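Long-range contacts in 4-hydroxy-tetrahydrodipicolinate synthase (Methylacidiphilum fumariolicum SolV, PDB 6T3T), which probably catalyses the condensation of pyruvate with aspartate-beta-semialdehyde to 4-hydroxy-tetrahydrodipicolinate, a step of lysine biosynthesis by the diaminopimelate pathway: residues P214-L218 with L233-L237; V148-V152 with A177-F182. The contacts are given in a common frame with arbitrary orientation. Numbering follows the deposited sequence.

Contact 1: residues P214-L218 with L233-L237; sequences PVSAL and LHQTL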
loop_
_atom_site.group_PDB
_atom_site.type_symbol
_atom_site.label_atom_id
_atom_site.label_comp_id
_atom_site.label_asym_id
_atom_site.label_seq_id
_atom_site.Cartn_x
_atom_site.Cartn_y
_atom_site.Cartn_z
ATOM N N PRO A 214 12.472 -8.438 -31.446
ATOM C CA PRO A 214 11.053 -8.575 -31.062
ATOM C C PRO A 214 10.522 -7.439 -30.189
ATOM O O PRO A 214 9.374 -7.014 -30.364
ATOM C CB PRO A 214 11.037 -9.930 -30.342
ATOM C CG PRO A 214 12.169 -10.681 -30.947
ATOM C CD PRO A 214 13.241 -9.627 -31.039
ATOM N N VAL A 215 11.300 -6.974 -29.209
ATOM C CA VAL A 215 10.832 -5.897 -28.335
ATOM C C VAL A 215 10.632 -4.614 -29.130
ATOM O O VAL A 215 9.636 -3.905 -28.954
ATOM C CB VAL A 215 11.812 -5.680 -27.165
ATOM C CG1 VAL A 215 11.519 -4.378 -26.456
ATOM C CG2 VAL A 215 11.722 -6.841 -26.180
ATOM N N SER A 216 11.616 -4.262 -29.966
ATOM C CA SER A 216 11.482 -3.078 -30.812
ATOM C C SER A 216 10.369 -3.243 -31.848
ATOM O O SER A 216 9.704 -2.260 -32.204
ATOM C CB SER A 216 12.830 -2.768 -31.473
ATOM O OG SER A 216 13.114 -3.695 -32.502
ATOM N N ALA A 217 10.155 -4.463 -32.356
ATOM C CA ALA A 217 9.029 -4.680 -33.264
ATOM C C ALA A 217 7.703 -4.460 -32.542
ATOM O O ALA A 217 6.757 -3.904 -33.116
ATOM C CB ALA A 217 9.073 -6.086 -33.853
ATOM N N LEU A 218 7.631 -4.853 -31.272
ATOM C CA LEU A 218 6.406 -4.641 -30.509
ATOM C C LEU A 218 6.000 -3.176 -30.546
ATOM O O LEU A 218 4.831 -2.844 -30.802
ATOM C CB LEU A 218 6.588 -5.141 -29.076
ATOM C CG LEU A 218 5.348 -5.329 -28.178
ATOM C CD1 LEU A 218 5.596 -6.351 -27.075
ATOM C CD2 LEU A 218 4.983 -4.028 -27.540
ATOM N N LEU A 233 2.505 -10.170 -30.045
ATOM C CA LEU A 233 3.905 -10.180 -29.626
ATOM C C LEU A 233 4.025 -9.963 -28.134
ATOM O O LEU A 233 4.824 -10.630 -27.469
ATOM C CB LEU A 233 4.731 -9.109 -30.343
ATOM C CG LEU A 233 5.631 -9.431 -31.517
ATOM C CD1 LEU A 233 6.576 -8.261 -31.821
ATOM C CD2 LEU A 233 6.385 -10.722 -31.298
ATOM N N HIS A 234 3.221 -9.042 -27.596
ATOM C CA HIS A 234 3.169 -8.824 -26.157
ATOM C C HIS A 234 2.857 -10.114 -25.410
ATOM O O HIS A 234 3.529 -10.454 -24.430
ATOM C CB HIS A 234 2.121 -7.766 -25.846
ATOM C CG HIS A 234 1.792 -7.681 -24.401
ATOM N ND1 HIS A 234 2.545 -6.943 -23.516
ATOM C CD2 HIS A 234 0.794 -8.239 -23.678
ATOM C CE1 HIS A 234 2.035 -7.060 -22.304
ATOM N NE2 HIS A 234 0.973 -7.844 -22.373
ATOM N N GLN A 235 1.866 -10.873 -25.880
ATOM C CA GLN A 235 1.500 -12.088 -25.145
ATOM C C GLN A 235 2.583 -13.149 -25.288
ATOM O O GLN A 235 2.851 -13.908 -24.339
ATOM C CB GLN A 235 0.137 -12.639 -25.629
ATOM C CG GLN A 235 -1.099 -11.731 -25.371
ATOM C CD GLN A 235 -2.374 -12.094 -26.185
ATOM O OE1 GLN A 235 -2.376 -12.998 -27.011
ATOM N NE2 GLN A 235 -3.459 -11.364 -25.933
ATOM N N THR A 236 3.240 -13.186 -26.448
ATOM C CA THR A 236 4.366 -14.088 -26.648
ATOM C C THR A 236 5.486 -13.774 -25.670
ATOM O O THR A 236 6.113 -14.688 -25.122
ATOM C CB THR A 236 4.897 -13.980 -28.080
ATOM O OG1 THR A 236 3.871 -14.336 -29.014
ATOM C CG2 THR A 236 6.097 -14.901 -28.274
ATOM N N LEU A 237 5.772 -12.483 -25.461
ATOM C CA LEU A 237 6.878 -12.101 -24.598
ATOM C C LEU A 237 6.492 -11.963 -23.132
ATOM O O LEU A 237 7.391 -11.946 -22.286
ATOM C CB LEU A 237 7.470 -10.769 -25.059
ATOM C CG LEU A 237 8.307 -10.847 -26.336
ATOM C CD1 LEU A 237 8.451 -9.445 -26.874
ATOM C CD2 LEU A 237 9.657 -11.456 -26.059
#
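Two consecutive helices, 212-223 and 227-243, pack here through a buried interface of apolar side chains with no hydrogen bond between the segments, outside the barrel strands, where the last barrel helix meets the C-terminal helices. Over residues 214-218 and 233-237 they run roughly antiparallel, their N-to-C directions 145° apart and their axes 10.2 Å at closest approach. Leu218 and Leu233 lie nearest in the backbone, CA to CA 6.1 Å. Leu233 reaches across to the turn Pro214-Leu218: its CD1 sits 3.4 Å from Pro214 O, 3.6 Å from Leu218 N and 3.9 Å from Ala217 CB. Since Leu218 N donates to Pro214 O (2.9 Å), the methyl rests against an intact helical hydrogen bond. Helix 212-223 follows the eighth barrel strand, 202-205, so helix 227-243 forms part of the C-terminal helical region added outside the (βα)8 core of the DapA family. In return Leu218 projects toward the second helix, its CD1 3.6 Å from His234 CA and 4.2 Å from Leu237 CD1. Leu237 CD1 also meets Val215 CG2 at 4.2 Å and Pro214 CB at 4.4 Å. Trp300 and Leu293 close over Pro214, while His234 NE2 is hydrogen-bonded to Ser172 OG of the second subunit.

Contact 2: residues V148-V152 with A177-F182; sequences VKRLV and ALPGEF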
loop_
_atom_site.group_PDB
_atom_site.type_symbol
_atom_site.label_atom_id
_atom_site.label_comp_id
_atom_site.label_asym_id
_atom_site.label_seq_id
_atom_site.Cartn_x
_atom_site.Cartn_y
_atom_site.Cartn_z
ATOM N N VAL A 148 6.161 17.465 -13.228
ATOM C CA VAL A 148 6.609 17.277 -14.612
ATOM C C VAL A 148 6.167 18.454 -15.486
ATOM O O VAL A 148 6.942 18.964 -16.306
ATOM C CB VAL A 148 6.090 15.937 -15.177
ATOM C CG1 VAL A 148 6.509 15.787 -16.600
ATOM C CG2 VAL A 148 6.597 14.749 -14.362
ATOM N N LYS A 149 4.919 18.904 -15.329
ATOM C CA LYS A 149 4.421 19.984 -16.176
ATOM C C LYS A 149 5.204 21.272 -15.946
ATOM O O LYS A 149 5.657 21.910 -16.902
ATOM C CB LYS A 149 2.929 20.221 -15.921
ATOM C CG LYS A 149 2.304 21.227 -16.899
ATOM C CD LYS A 149 0.788 21.364 -16.686
ATOM C CE LYS A 149 0.438 22.565 -15.840
ATOM N NZ LYS A 149 -0.998 22.959 -16.005
ATOM N N ARG A 150 5.424 21.634 -14.674
ATOM C CA ARG A 150 6.190 22.845 -14.353
ATOM C C ARG A 150 7.620 22.743 -14.866
ATOM O O ARG A 150 8.182 23.719 -15.381
ATOM C CB ARG A 150 6.221 23.086 -12.834
ATOM C CG ARG A 150 4.902 23.516 -12.187
ATOM C CD ARG A 150 4.955 23.428 -10.635
ATOM N NE ARG A 150 6.007 24.297 -10.084
ATOM C CZ ARG A 150 6.591 24.143 -8.896
ATOM N NH1 ARG A 150 6.246 23.135 -8.088
ATOM N NH2 ARG A 150 7.536 25.004 -8.516
ATOM N N LEU A 151 8.230 21.571 -14.705
ATOM C CA LEU A 151 9.599 21.374 -15.167
ATOM C C LEU A 151 9.707 21.623 -16.672
ATOM O O LEU A 151 10.706 22.165 -17.150
ATOM C CB LEU A 151 10.090 19.968 -14.787
ATOM C CG LEU A 151 10.535 19.733 -13.325
ATOM C CD1 LEU A 151 10.871 18.260 -13.030
ATOM C CD2 LEU A 151 11.730 20.653 -12.907
ATOM N N VAL A 152 8.703 21.201 -17.438
ATOM C CA VAL A 152 8.755 21.365 -18.884
ATOM C C VAL A 152 8.457 22.805 -19.281
ATOM O O VAL A 152 9.061 23.330 -20.224
ATOM C CB VAL A 152 7.808 20.358 -19.547
ATOM C CG1 VAL A 152 7.683 20.619 -21.064
ATOM C CG2 VAL A 152 8.319 18.960 -19.261
ATOM N N ALA A 177 -1.590 16.632 -19.415
ATOM C CA ALA A 177 -0.945 17.826 -18.891
ATOM C C ALA A 177 0.175 18.365 -19.766
ATOM O O ALA A 177 0.510 19.546 -19.644
ATOM C CB ALA A 177 -0.406 17.567 -17.482
ATOM N N LEU A 178 0.748 17.566 -20.649
ATOM C CA LEU A 178 1.970 17.976 -21.317
ATOM C C LEU A 178 1.768 18.085 -22.820
ATOM O O LEU A 178 0.788 17.561 -23.360
ATOM C CB LEU A 178 3.095 16.988 -20.987
ATOM C CG LEU A 178 3.708 17.485 -19.664
ATOM C CD1 LEU A 178 3.051 16.901 -18.418
ATOM C CD2 LEU A 178 5.198 17.293 -19.616
ATOM N N PRO A 179 2.618 18.850 -23.514
ATOM C CA PRO A 179 2.457 18.999 -24.969
ATOM C C PRO A 179 2.730 17.684 -25.680
ATOM O O PRO A 179 3.320 16.749 -25.132
ATOM C CB PRO A 179 3.500 20.052 -25.358
ATOM C CG PRO A 179 3.951 20.676 -24.049
ATOM C CD PRO A 179 3.790 19.593 -23.020
ATOM N N GLY A 180 2.352 17.648 -26.957
ATOM C CA GLY A 180 2.578 16.444 -27.736
ATOM C C GLY A 180 4.040 16.144 -28.000
ATOM O O GLY A 180 4.413 14.978 -28.186
ATOM N N GLU A 181 4.890 17.175 -28.031
ATOM C CA GLU A 181 6.294 16.936 -28.343
ATOM C C GLU A 181 7.010 16.240 -27.198
ATOM O O GLU A 181 8.078 15.661 -27.414
ATOM C CB GLU A 181 7.012 18.245 -28.683
ATOM C CG GLU A 181 6.599 18.884 -30.016
ATOM C CD GLU A 181 7.406 18.367 -31.222
ATOM O OE1 GLU A 181 8.401 17.613 -31.033
ATOM O OE2 GLU A 181 7.051 18.748 -32.363
ATOM N N PHE A 182 6.447 16.296 -25.996
ATOM C CA PHE A 182 7.002 15.608 -24.836
ATOM C C PHE A 182 6.772 14.104 -24.972
ATOM O O PHE A 182 5.666 13.668 -25.302
ATOM C CB PHE A 182 6.330 16.145 -23.575
ATOM C CG PHE A 182 6.864 15.570 -22.292
ATOM C CD1 PHE A 182 8.040 16.046 -21.739
ATOM C CD2 PHE A 182 6.156 14.600 -21.617
ATOM C CE1 PHE A 182 8.492 15.549 -20.534
ATOM C CE2 PHE A 182 6.600 14.087 -20.439
ATOM C CZ PHE A 182 7.774 14.560 -19.891
#
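Leu178 is the main knob of this contact, set against one side of helix 145-154 just where helix 168-177 gives way to a loop. Its CD2 fits between two valines one helical turn apart, 3.6 Å from both Val148 CG1 and Val152 CG2, and its CD1 lies 4.1 Å from Lys149 CA. The same two methyls meet the Phe182 ring: Val148 CG1 is 3.7 Å from CZ and Val152 CG2 3.6 Å from CE1. A type I turn from Pro179 to Phe182, with Phe182 N hydrogen-bonded to Pro179 O (3.3 Å), folds the chain back so that leucine and phenylalanine both pack against the same valine pair. At the margin, Lys149 lays its aliphatic chain along the helix end, CD 3.5 Å from Ala177 O, and Val152 CG1 just touches Pro179 CD at 4.5 Å. Ile161 of strand 158-163 lies beneath Val148 and Phe182. Helix 145-154, packed against the loop between the next helix, 168-177, and strand 183-186, thus joins successive βα units of the (βα)8 TIM barrel.

Overall arrangement
Contact 2 closes before contact 1 opens along the chain, and the two do not touch: their centres are 28 Å apart and their nearest atoms about 17 Å. Both lie outside the strands of the barrel, 148-152/177-182 between successive βα units and 214-218/233-237 where the last barrel helix meets the C-terminal helices. Side chain to side chain, Phe182 of contact 2 is about 9 Å and Val215 of contact 1 about 12 Å from Lys162, the predicted Schiff-base lysine. Val148 is about 10 Å from Tyr133, the predicted proton donor/acceptor, and Val215 about 10 Å from Val204, predicted to bind pyruvate.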